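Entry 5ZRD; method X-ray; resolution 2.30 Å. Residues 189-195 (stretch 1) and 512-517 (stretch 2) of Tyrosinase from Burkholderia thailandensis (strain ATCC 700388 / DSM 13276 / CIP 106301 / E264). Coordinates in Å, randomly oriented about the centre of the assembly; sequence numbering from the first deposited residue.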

# COMPACT_ATOMS: atom_id res chain seq x y z
N PRO A 189 -6.10 -12.91 -24.49
CA PRO A 189 -5.94 -13.44 -25.87
C PRO A 189 -5.71 -14.96 -25.84
O PRO A 189 -6.33 -15.66 -26.60
N GLU A 190 -4.89 -15.44 -24.93
CA GLU A 190 -4.59 -16.87 -24.87
C GLU A 190 -5.83 -17.63 -24.40
O GLU A 190 -6.19 -18.64 -25.00
N ALA A 191 -6.56 -17.13 -23.39
CA ALA A 191 -7.74 -17.87 -22.93
C ALA A 191 -8.73 -18.00 -24.10
O ALA A 191 -9.30 -19.08 -24.34
N LEU A 192 -8.91 -16.91 -24.82
CA LEU A 192 -9.85 -16.86 -25.93
C LEU A 192 -9.40 -17.81 -27.04
O LEU A 192 -10.21 -18.60 -27.57
N GLU A 193 -8.12 -17.75 -27.36
CA GLU A 193 -7.53 -18.64 -28.34
C GLU A 193 -7.82 -20.09 -27.93
O GLU A 193 -8.38 -20.83 -28.75
N GLN A 194 -7.51 -20.48 -26.69
CA GLN A 194 -7.69 -21.90 -26.21
C GLN A 194 -9.17 -22.29 -26.25
O GLN A 194 -9.53 -23.39 -26.62
N THR A 195 -10.03 -21.36 -25.89
CA THR A 195 -11.45 -21.56 -25.98
C THR A 195 -11.88 -21.88 -27.42
O THR A 195 -12.76 -22.71 -27.61
N GLY A 512 -4.38 -23.80 -15.62
CA GLY A 512 -4.34 -22.40 -16.06
C GLY A 512 -5.45 -22.03 -17.04
O GLY A 512 -5.82 -20.85 -17.14
N GLY A 513 -5.99 -23.01 -17.78
CA GLY A 513 -6.97 -22.75 -18.85
C GLY A 513 -6.33 -22.05 -20.04
O GLY A 513 -7.04 -21.42 -20.84
N VAL A 514 -5.01 -22.20 -20.18
CA VAL A 514 -4.17 -21.37 -21.07
C VAL A 514 -2.95 -22.21 -21.53
O VAL A 514 -2.73 -23.30 -20.99
N PRO A 515 -2.18 -21.74 -22.55
CA PRO A 515 -0.91 -22.37 -22.97
C PRO A 515 0.37 -21.74 -22.38
O PRO A 515 1.47 -22.23 -22.63
N SER A 516 0.23 -20.65 -21.60
CA SER A 516 1.34 -20.01 -20.89
C SER A 516 1.40 -20.50 -19.44
O SER A 516 2.30 -20.11 -18.69
N ALA A 517 0.43 -21.34 -19.04
CA ALA A 517 0.33 -21.89 -17.68
C ALA A 517 0.05 -23.40 -17.74
O ALA A 517 -0.57 -23.96 -16.83

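No hydrogen bond crosses this contact, although two of its main contributors, Glu190 and Gln194, carry polar side chains. The two stretches meet through van der Waals packing. The aliphatic parts of both side chains, and the oxygen of Gln194, lie against stretch 2. The buried surface is small, 274 Å² summed over both sides.

Stretch 1 is helical. Its backbone bonds run from Glu193 N to Pro189 O (2.9 Å), from Gln194 N to Glu190 O (2.8 Å) and from Thr195 N to Ala191 O (2.9 Å). Glu190 and Gln194 are therefore one turn apart, and both direct their CA-to-CB bonds toward stretch 2. Leu192 points away. Glu193 starts sideways and its end leads away, so neither residue takes part.

Stretch 2 has no regular strand or helix through Val514 and Pro515, which lie against the helix. The nearest CA atoms across the stretches are those of Ala191 and Val514, 5.3 Å apart.

Glu190 adopts chi1 p and chi2 t. Its CG lies 3.7 Å from Val514 CG1, and its CB lies 3.7 Å from Pro515 CD. The methylene groups thus pack on both residues. The carboxylate end reaches Ser516, where Glu190 OE1 is modelled 2.9 Å from Ser516 CB. This is too close for a carbon and an oxygen and is best read as a clash. Val514, Pro515 and Ser516 are poorly ordered, so fine detail here deserves caution.

Val514 is in rotamer m, with its CA-to-CB bond sideways to the helix. Its CG1 is 4.3 Å from Ala191 CB, a loose apolar contact. The short alanine side chain, itself sideways, adds little bulk here.

Gln194 has chi1 m, while chi2 is near -24°, between wells. Its CG lies 3.9 Å from Val514 CA, so at Val514 it meets the backbone; its side-chain contact is with Pro515. The amide oxygen OE1 lies 3.4 Å from Pro515 CG. A proline ring carbon offers no conventional donor, so this is contact without a hydrogen bond. The Pro515 ring has a C-gamma endo pucker.

Gly513 contributes through its carbonyl. Its O atom is 4.0 Å from Gln194 CB and 4.2 Å from Ala191 CA. Its positive phi by itself favours glycine.

Pro189, Thr195, Gly512 and Ala517 make no contact across the stretches. Thr195 OG1 is hydrogen-bonded elsewhere in the structure.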

# COMPACT_ATOMS: atom_id res chain seq x y z
CB PRO A 189 -4.74 -12.69 -26.44
CG PRO A 189 -4.80 -11.35 -25.71
CD PRO A 189 -5.26 -11.71 -24.30
CB GLU A 190 -3.33 -17.12 -24.04
CG GLU A 190 -3.50 -16.84 -22.55
CD GLU A 190 -2.25 -16.45 -21.76
OE1 GLU A 190 -1.32 -17.30 -21.65
OE2 GLU A 190 -2.23 -15.28 -21.21
CB ALA A 191 -8.37 -17.21 -21.74
CB LEU A 192 -9.92 -15.42 -26.46
CG LEU A 192 -10.83 -15.20 -27.67
CD1 LEU A 192 -12.23 -15.72 -27.41
CD2 LEU A 192 -10.87 -13.72 -28.00
CB GLU A 193 -6.03 -18.37 -28.48
CG GLU A 193 -5.36 -19.26 -29.53
CD GLU A 193 -5.72 -18.96 -30.99
OE1 GLU A 193 -4.83 -18.48 -31.72
OE2 GLU A 193 -6.89 -19.20 -31.39
CB GLN A 194 -7.11 -22.13 -24.80
CG GLN A 194 -5.59 -22.00 -24.69
CD GLN A 194 -4.80 -22.22 -25.97
OE1 GLN A 194 -4.29 -21.28 -26.59
NE2 GLN A 194 -4.70 -23.48 -26.39
CB THR A 195 -12.16 -20.32 -25.43
OG1 THR A 195 -12.13 -20.45 -24.02
CG2 THR A 195 -13.58 -20.18 -25.91
CB VAL A 514 -3.76 -20.07 -20.35
CG1 VAL A 514 -4.95 -19.17 -20.04
CG2 VAL A 514 -2.97 -20.33 -19.07
CB PRO A 515 -0.91 -22.19 -24.49
CG PRO A 515 -1.50 -20.82 -24.67
CD PRO A 515 -2.44 -20.64 -23.50
CB SER A 516 1.21 -18.51 -20.96
OG SER A 516 2.33 -17.86 -20.38
CB ALA A 517 -0.74 -21.16 -16.91